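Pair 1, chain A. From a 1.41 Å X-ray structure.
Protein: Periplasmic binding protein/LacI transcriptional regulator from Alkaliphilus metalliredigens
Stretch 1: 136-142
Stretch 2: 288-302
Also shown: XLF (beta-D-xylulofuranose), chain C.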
# COMPACT_ATOMS: atom_id res chain seq x y z
N ILE A 136 -19.18 20.65 -9.03
CA ILE A 136 -17.87 20.25 -9.52
C ILE A 136 -18.10 18.90 -10.18
O ILE A 136 -18.87 18.10 -9.65
CB ILE A 136 -16.86 20.09 -8.37
CG1 ILE A 136 -16.50 21.46 -7.77
CG2 ILE A 136 -15.59 19.42 -8.85
CD1 ILE A 136 -15.45 21.37 -6.67
N PRO A 137 -17.45 18.65 -11.32
CA PRO A 137 -17.62 17.35 -11.99
C PRO A 137 -17.18 16.19 -11.11
O PRO A 137 -16.12 16.28 -10.46
CB PRO A 137 -16.68 17.46 -13.20
CG PRO A 137 -16.68 18.98 -13.51
CD PRO A 137 -16.73 19.64 -12.15
N VAL A 138 -17.96 15.12 -11.12
CA VAL A 138 -17.66 13.93 -10.33
C VAL A 138 -17.91 12.70 -11.19
O VAL A 138 -18.90 12.65 -11.94
CB VAL A 138 -18.62 13.79 -9.10
CG1 VAL A 138 -18.40 12.45 -8.37
CG2 VAL A 138 -18.44 14.95 -8.13
N VAL A 139 -17.01 11.71 -11.10
CA VAL A 139 -17.30 10.35 -11.56
C VAL A 139 -17.06 9.40 -10.39
O VAL A 139 -16.31 9.73 -9.47
CB VAL A 139 -16.49 9.90 -12.77
CG1 VAL A 139 -16.79 10.82 -13.96
CG2 VAL A 139 -14.97 9.89 -12.48
N ALA A 140 -17.73 8.24 -10.40
CA ALA A 140 -17.67 7.33 -9.24
C ALA A 140 -17.05 6.02 -9.64
O ALA A 140 -17.29 5.54 -10.74
CB ALA A 140 -19.08 7.05 -8.73
N PHE A 141 -16.22 5.46 -8.76
CA PHE A 141 -15.75 4.07 -8.91
C PHE A 141 -16.58 3.11 -8.01
O PHE A 141 -16.65 3.33 -6.79
CB PHE A 141 -14.23 3.98 -8.62
CG PHE A 141 -13.68 2.56 -8.66
CD1 PHE A 141 -13.66 1.84 -9.85
CD2 PHE A 141 -13.17 1.97 -7.51
CE1 PHE A 141 -13.13 0.53 -9.88
CE2 PHE A 141 -12.66 0.66 -7.54
CZ PHE A 141 -12.64 -0.04 -8.71
N GLU A 142 -17.23 2.12 -8.64
CA GLU A 142 -18.03 1.07 -7.97
C GLU A 142 -19.38 1.44 -7.43
O GLU A 142 -20.40 0.87 -7.87
CB GLU A 142 -17.23 0.36 -6.87
CG GLU A 142 -16.11 -0.46 -7.51
CD GLU A 142 -15.35 -1.33 -6.52
OE1 GLU A 142 -14.57 -2.20 -6.99
OE2 GLU A 142 -15.53 -1.16 -5.29
N ALA A 288 -7.45 -0.15 -18.02
CA ALA A 288 -8.71 0.24 -18.65
C ALA A 288 -9.60 1.05 -17.70
O ALA A 288 -10.28 2.00 -18.12
CB ALA A 288 -9.48 -0.99 -19.15
N LEU A 289 -9.64 0.66 -16.42
CA LEU A 289 -10.46 1.41 -15.46
C LEU A 289 -9.95 2.84 -15.34
O LEU A 289 -10.74 3.79 -15.36
CB LEU A 289 -10.39 0.76 -14.08
CG LEU A 289 -11.12 -0.58 -13.97
CD1 LEU A 289 -10.64 -1.31 -12.71
CD2 LEU A 289 -12.65 -0.37 -13.93
N ALA A 290 -8.63 2.99 -15.19
CA ALA A 290 -8.05 4.32 -14.99
C ALA A 290 -8.24 5.18 -16.23
O ALA A 290 -8.59 6.36 -16.14
CB ALA A 290 -6.55 4.18 -14.66
N TYR A 291 -7.98 4.60 -17.40
CA TYR A 291 -8.20 5.31 -18.64
C TYR A 291 -9.63 5.83 -18.73
O TYR A 291 -9.88 7.00 -19.06
CB TYR A 291 -7.91 4.38 -19.84
CG TYR A 291 -8.36 4.94 -21.18
CD1 TYR A 291 -7.57 5.83 -21.87
CD2 TYR A 291 -9.59 4.59 -21.72
CE1 TYR A 291 -8.00 6.37 -23.09
CE2 TYR A 291 -10.01 5.11 -22.95
CZ TYR A 291 -9.20 5.99 -23.62
OH TYR A 291 -9.61 6.50 -24.83
N THR A 292 -10.57 4.95 -18.43
CA THR A 292 -11.99 5.25 -18.59
C THR A 292 -12.43 6.34 -17.60
O THR A 292 -13.14 7.26 -17.96
CB THR A 292 -12.80 3.96 -18.42
OG1 THR A 292 -12.42 3.08 -19.48
CG2 THR A 292 -14.33 4.22 -18.49
N ILE A 293 -11.99 6.21 -16.35
CA ILE A 293 -12.37 7.17 -15.33
C ILE A 293 -11.90 8.56 -15.76
O ILE A 293 -12.66 9.55 -15.69
CB ILE A 293 -11.71 6.77 -14.00
CG1 ILE A 293 -12.38 5.52 -13.41
CG2 ILE A 293 -11.68 7.93 -13.02
CD1 ILE A 293 -11.60 4.88 -12.23
N ILE A 294 -10.65 8.65 -16.22
CA ILE A 294 -10.12 9.96 -16.60
C ILE A 294 -10.79 10.48 -17.89
O ILE A 294 -11.15 11.65 -17.99
CB ILE A 294 -8.61 9.89 -16.73
CG1 ILE A 294 -8.00 9.75 -15.34
CG2 ILE A 294 -8.07 11.12 -17.47
CD1 ILE A 294 -8.24 10.95 -14.43
N GLU A 295 -10.97 9.61 -18.88
CA GLU A 295 -11.62 10.03 -20.11
C GLU A 295 -12.98 10.62 -19.82
O GLU A 295 -13.33 11.67 -20.35
CB GLU A 295 -11.82 8.85 -21.06
CG GLU A 295 -10.60 8.46 -21.87
CD GLU A 295 -10.05 9.58 -22.73
OE1 GLU A 295 -10.78 10.12 -23.60
OE2 GLU A 295 -8.88 9.90 -22.54
N LEU A 296 -13.76 9.95 -18.97
CA LEU A 296 -15.13 10.40 -18.71
C LEU A 296 -15.13 11.66 -17.84
O LEU A 296 -15.91 12.59 -18.07
CB LEU A 296 -15.93 9.29 -18.04
CG LEU A 296 -16.13 8.07 -18.92
CD1 LEU A 296 -16.78 6.93 -18.12
CD2 LEU A 296 -17.02 8.43 -20.13
N LEU A 297 -14.27 11.70 -16.82
CA LEU A 297 -14.23 12.91 -16.00
C LEU A 297 -13.88 14.13 -16.86
O LEU A 297 -14.47 15.22 -16.70
CB LEU A 297 -13.23 12.74 -14.83
CG LEU A 297 -13.17 13.93 -13.86
CD1 LEU A 297 -14.53 14.13 -13.19
CD2 LEU A 297 -12.06 13.69 -12.82
N ILE A 298 -12.94 13.97 -17.78
CA ILE A 298 -12.56 15.10 -18.63
C ILE A 298 -13.73 15.53 -19.54
O ILE A 298 -13.92 16.72 -19.81
CB ILE A 298 -11.33 14.76 -19.47
CG1 ILE A 298 -10.06 14.70 -18.62
CG2 ILE A 298 -11.18 15.73 -20.65
CD1 ILE A 298 -9.84 15.91 -17.82
N LYS A 299 -14.52 14.57 -20.00
CA LYS A 299 -15.74 14.96 -20.76
C LYS A 299 -16.66 15.84 -19.93
O LYS A 299 -17.18 16.87 -20.41
CB LYS A 299 -16.53 13.73 -21.23
CG LYS A 299 -15.87 12.99 -22.35
CD LYS A 299 -16.81 11.89 -22.85
CE LYS A 299 -16.03 10.82 -23.57
NZ LYS A 299 -15.51 11.35 -24.83
N ILE A 300 -16.88 15.45 -18.68
CA ILE A 300 -17.75 16.22 -17.81
C ILE A 300 -17.11 17.60 -17.57
O ILE A 300 -17.78 18.62 -17.65
CB ILE A 300 -18.07 15.54 -16.46
CG1 ILE A 300 -18.67 14.13 -16.64
CG2 ILE A 300 -19.02 16.40 -15.62
CD1 ILE A 300 -19.99 14.14 -17.36
N ILE A 301 -15.80 17.62 -17.28
CA ILE A 301 -15.14 18.90 -17.04
C ILE A 301 -15.31 19.85 -18.22
O ILE A 301 -15.54 21.05 -18.04
CB ILE A 301 -13.63 18.69 -16.75
CG1 ILE A 301 -13.45 18.03 -15.38
CG2 ILE A 301 -12.86 20.04 -16.89
CD1 ILE A 301 -11.99 17.56 -15.14
N ASN A 302 -15.17 19.30 -19.42
CA ASN A 302 -15.17 20.07 -20.67
C ASN A 302 -16.57 20.37 -21.19
O ASN A 302 -16.73 21.12 -22.17
CB ASN A 302 -14.43 19.29 -21.75
CG ASN A 302 -12.91 19.25 -21.52
OD1 ASN A 302 -12.40 19.94 -20.66
ND2 ASN A 302 -12.21 18.45 -22.30
O4 XLF C . -14.70 -2.86 -3.36
C4 XLF C . -13.92 -3.95 -3.86
C5 XLF C . -13.39 -4.73 -2.67
O5 XLF C . -11.99 -4.45 -2.59
C3 XLF C . -12.67 -3.44 -4.56
O3 XLF C . -12.75 -3.60 -5.98
C2 XLF C . -11.61 -4.32 -3.96
O2 XLF C . -11.61 -5.62 -4.58
C1 XLF C . -10.22 -3.70 -4.02
O1 XLF C . -9.30 -4.54 -3.32

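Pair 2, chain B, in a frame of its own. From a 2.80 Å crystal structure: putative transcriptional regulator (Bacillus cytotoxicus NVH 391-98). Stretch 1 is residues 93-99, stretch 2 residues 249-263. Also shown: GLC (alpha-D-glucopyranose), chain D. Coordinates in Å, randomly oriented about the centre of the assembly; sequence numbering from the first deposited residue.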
# COMPACT_ATOMS: atom_id res chain seq x y z
N PHE B 93 7.07 24.53 0.76
CA PHE B 93 8.30 24.08 0.11
C PHE B 93 8.12 22.67 -0.43
O PHE B 93 7.54 21.83 0.26
CB PHE B 93 9.48 24.11 1.09
CG PHE B 93 10.80 24.00 0.41
CD1 PHE B 93 11.44 22.76 0.30
CD2 PHE B 93 11.40 25.12 -0.15
CE1 PHE B 93 12.66 22.65 -0.36
CE2 PHE B 93 12.61 25.03 -0.80
CZ PHE B 93 13.25 23.79 -0.91
N PRO B 94 8.62 22.38 -1.66
CA PRO B 94 8.39 21.03 -2.20
C PRO B 94 9.21 19.97 -1.49
O PRO B 94 10.43 20.08 -1.40
CB PRO B 94 8.84 21.13 -3.68
CG PRO B 94 9.29 22.49 -3.89
CD PRO B 94 9.45 23.19 -2.56
N PHE B 95 8.55 18.94 -0.96
CA PHE B 95 9.25 17.85 -0.31
C PHE B 95 8.55 16.50 -0.48
O PHE B 95 7.38 16.43 -0.83
CB PHE B 95 9.43 18.14 1.16
CG PHE B 95 8.18 17.92 1.97
CD1 PHE B 95 7.26 18.96 2.14
CD2 PHE B 95 7.93 16.68 2.56
CE1 PHE B 95 6.11 18.76 2.88
CE2 PHE B 95 6.78 16.48 3.29
CZ PHE B 95 5.86 17.52 3.45
N VAL B 96 9.29 15.44 -0.17
CA VAL B 96 8.80 14.07 -0.33
C VAL B 96 9.24 13.21 0.86
O VAL B 96 10.36 13.38 1.35
CB VAL B 96 9.38 13.46 -1.63
CG1 VAL B 96 9.47 11.95 -1.53
CG2 VAL B 96 8.54 13.86 -2.83
N LEU B 97 8.37 12.31 1.31
CA LEU B 97 8.72 11.37 2.39
C LEU B 97 9.22 10.01 1.91
O LEU B 97 8.76 9.50 0.88
CB LEU B 97 7.53 11.12 3.32
CG LEU B 97 7.24 11.96 4.56
CD1 LEU B 97 6.29 11.24 5.46
CD2 LEU B 97 8.50 12.15 5.31
N ILE B 98 10.15 9.42 2.67
CA ILE B 98 10.41 7.97 2.57
C ILE B 98 9.83 7.35 3.84
O ILE B 98 10.48 7.37 4.88
CB ILE B 98 11.93 7.61 2.39
CG1 ILE B 98 12.58 8.36 1.20
CG2 ILE B 98 12.13 6.07 2.29
CD1 ILE B 98 13.75 7.61 0.53
N GLY B 99 8.61 6.87 3.77
CA GLY B 99 7.84 6.44 4.96
C GLY B 99 6.44 7.03 4.96
O GLY B 99 6.20 8.10 4.39
N GLN B 249 15.49 1.20 -4.46
CA GLN B 249 14.35 1.63 -5.26
C GLN B 249 13.52 2.64 -4.45
O GLN B 249 12.97 3.58 -5.04
CB GLN B 249 13.53 0.43 -5.73
CG GLN B 249 13.02 0.57 -7.16
CD GLN B 249 14.13 0.67 -8.25
OE1 GLN B 249 15.05 -0.16 -8.32
NE2 GLN B 249 14.01 1.67 -9.13
N LEU B 250 13.50 2.49 -3.12
CA LEU B 250 12.88 3.48 -2.26
C LEU B 250 13.51 4.82 -2.56
O LEU B 250 12.81 5.81 -2.70
CB LEU B 250 13.05 3.15 -0.77
CG LEU B 250 12.30 1.99 -0.10
CD1 LEU B 250 12.73 1.90 1.36
CD2 LEU B 250 10.77 2.10 -0.20
N GLY B 251 14.84 4.86 -2.68
CA GLY B 251 15.59 6.09 -2.87
C GLY B 251 15.35 6.68 -4.24
O GLY B 251 15.07 7.87 -4.38
N TYR B 252 15.42 5.82 -5.24
CA TYR B 252 15.38 6.23 -6.62
C TYR B 252 14.02 6.82 -6.87
O TYR B 252 13.88 7.94 -7.36
CB TYR B 252 15.57 4.99 -7.47
CG TYR B 252 15.69 5.23 -8.95
CD1 TYR B 252 16.94 5.30 -9.55
CD2 TYR B 252 14.56 5.34 -9.76
CE1 TYR B 252 17.07 5.50 -10.92
CE2 TYR B 252 14.68 5.56 -11.13
CZ TYR B 252 15.94 5.62 -11.70
OH TYR B 252 16.11 5.80 -13.04
N GLU B 253 13.01 6.04 -6.51
CA GLU B 253 11.65 6.46 -6.63
C GLU B 253 11.32 7.72 -5.79
O GLU B 253 10.58 8.58 -6.26
CB GLU B 253 10.70 5.29 -6.36
CG GLU B 253 9.55 5.24 -7.39
CD GLU B 253 10.01 4.84 -8.78
OE1 GLU B 253 10.88 3.96 -8.89
OE2 GLU B 253 9.51 5.41 -9.77
N ALA B 254 11.89 7.86 -4.60
CA ALA B 254 11.65 9.10 -3.85
C ALA B 254 12.12 10.32 -4.65
O ALA B 254 11.34 11.24 -4.86
CB ALA B 254 12.28 9.07 -2.53
N ALA B 255 13.35 10.27 -5.17
CA ALA B 255 13.94 11.38 -5.94
C ALA B 255 13.16 11.69 -7.21
O ALA B 255 12.96 12.85 -7.58
CB ALA B 255 15.38 11.10 -6.27
N LYS B 256 12.71 10.64 -7.89
CA LYS B 256 11.92 10.79 -9.11
C LYS B 256 10.60 11.48 -8.80
O LYS B 256 10.12 12.29 -9.57
CB LYS B 256 11.67 9.42 -9.73
CG LYS B 256 10.97 9.42 -11.05
CD LYS B 256 10.70 8.02 -11.47
CE LYS B 256 10.75 7.97 -12.94
NZ LYS B 256 10.42 6.60 -13.36
N ALA B 257 10.03 11.17 -7.64
CA ALA B 257 8.78 11.80 -7.22
C ALA B 257 9.00 13.27 -6.86
O ALA B 257 8.16 14.10 -7.15
CB ALA B 257 8.14 11.04 -6.05
N LEU B 258 10.14 13.58 -6.23
CA LEU B 258 10.42 14.94 -5.79
C LEU B 258 10.68 15.87 -6.96
O LEU B 258 10.14 16.97 -7.00
CB LEU B 258 11.59 14.98 -4.82
CG LEU B 258 12.04 16.37 -4.36
CD1 LEU B 258 10.91 17.15 -3.67
CD2 LEU B 258 13.29 16.30 -3.48
N VAL B 259 11.50 15.43 -7.90
CA VAL B 259 11.86 16.24 -9.05
C VAL B 259 10.61 16.53 -9.86
O VAL B 259 10.41 17.63 -10.36
CB VAL B 259 12.97 15.56 -9.90
CG1 VAL B 259 13.13 16.20 -11.25
CG2 VAL B 259 14.28 15.62 -9.16
N ASP B 260 9.74 15.53 -9.97
CA ASP B 260 8.48 15.72 -10.67
C ASP B 260 7.71 16.83 -9.96
O ASP B 260 7.30 17.81 -10.57
CB ASP B 260 7.70 14.41 -10.71
CG ASP B 260 6.37 14.54 -11.38
OD1 ASP B 260 6.28 14.98 -12.55
OD2 ASP B 260 5.38 14.18 -10.72
N LYS B 261 7.58 16.69 -8.65
CA LYS B 261 6.92 17.69 -7.81
C LYS B 261 7.54 19.07 -7.99
O LYS B 261 6.82 20.06 -8.02
CB LYS B 261 7.00 17.27 -6.36
CG LYS B 261 6.15 18.10 -5.41
CD LYS B 261 5.79 17.28 -4.16
CE LYS B 261 4.97 18.12 -3.21
NZ LYS B 261 3.88 17.32 -2.64
N VAL B 262 8.85 19.10 -8.04
CA VAL B 262 9.50 20.36 -8.22
C VAL B 262 9.38 20.92 -9.57
O VAL B 262 9.04 22.05 -9.74
CB VAL B 262 10.95 20.19 -8.00
CG1 VAL B 262 11.64 21.34 -8.45
CG2 VAL B 262 11.22 20.01 -6.61
N GLU B 263 9.75 20.16 -10.57
CA GLU B 263 9.53 20.69 -11.87
C GLU B 263 8.13 20.93 -12.40
O GLU B 263 7.88 21.93 -13.00
CB GLU B 263 10.36 19.92 -12.85
CG GLU B 263 11.76 20.02 -12.48
CD GLU B 263 12.61 19.31 -13.38
OE1 GLU B 263 12.09 18.66 -14.27
OE2 GLU B 263 13.81 19.38 -13.21
C1 GLC D . 13.12 3.99 6.08
C2 GLC D . 12.35 5.27 6.33
C3 GLC D . 10.96 4.85 6.80
C4 GLC D . 10.27 3.97 5.73
C5 GLC D . 11.16 2.81 5.35
C6 GLC D . 10.52 2.08 4.19
O2 GLC D . 13.00 6.00 7.34
O3 GLC D . 10.28 6.03 7.14
O4 GLC D . 9.16 3.33 6.25
O5 GLC D . 12.48 3.24 5.05
O6 GLC D . 10.08 0.85 4.70

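Both pairs lay a four-residue strand against one side of a helix, nearly antiparallel. The axes approach to 8.2 Å with 159° between N-to-C directions in pair 1, and to 7.8 Å with 162° in pair 2. Superposing N, CA and C of 14 central residues gives an RMSD of 0.6 Å, and the buried areas, 445 and 457 Å², are close. Neither interface contains a hydrogen bond, so apolar packing carries the contact.

The match is tightest at the centre. Val139(A) falls on Val96(B), CA atoms 0.4 Å and side-chain centres 0.2 Å apart, and Leu297(A) falls on Leu258(B), 0.2 and 0.3 Å. The two valines differ in chi1, m at -61° against t at 153°, yet each directs one methyl at the leucine backbone: Val139(A) CG1 lies 3.9 Å from Leu297(A) CA, and Val96(B) CG2 lies 3.7 Å from Leu258(B) CA. The leucines share the t,p rotamer. Their CB departs sideways, but the end of the chain comes nearer the strand, bringing CD1 of Leu297(A) to 3.8 Å from Pro137(A) O and CD1 of Leu258(B) to 3.7 Å from Pro94(B) O.

Around this centre, bulk is distributed differently. Phe141(A) matches Ile98(B), and Ile293(A) matches Ala254(B). In pair 1 the phenylalanine extends along the helix, its CE1 4.2 Å from Leu289(A) CD2, which sits at the ring edge, while Ile293(A) CG2 reaches Val139(A) CG2 at 3.9 Å. In pair 2 the smaller alanine is met by isoleucine, with Ile98(B) CD1 3.7 Å from Ala254(B) CB. That same CD1 lies 4.2 Å from Gly251(B) CA and 3.8 Å from Leu250(B) O, so it packs directly on helix backbone.

At the other end, matched prolines point toward the helix. Pro137(A) CB packs against Ile300(A) CG2 at 3.5 Å; the matching Lys261(B) instead offers its aliphatic chain, CG lying 4.4 Å from Pro94(B) CB and CE 3.8 Å from Phe95(B) O, while its NZ is hydrogen-bonded elsewhere in the structure. Pro94(B) CB approaches Val262(B) CG2 more closely, at 3.9 Å.

The residue after each strand lies beside a sugar. Glu142(A) accepts hydrogen bonds from xylulofuranose, O3 to OE1 at 2.5 Å and O4 to OE2 at 2.7 Å. The matching Gly99(B) has phi/psi of 131/152, which calls for glycine, and an ideal CB would lie 2.1 Å from glucose O3; that hydroxyl donates to Ile98(B) O at 2.6 Å.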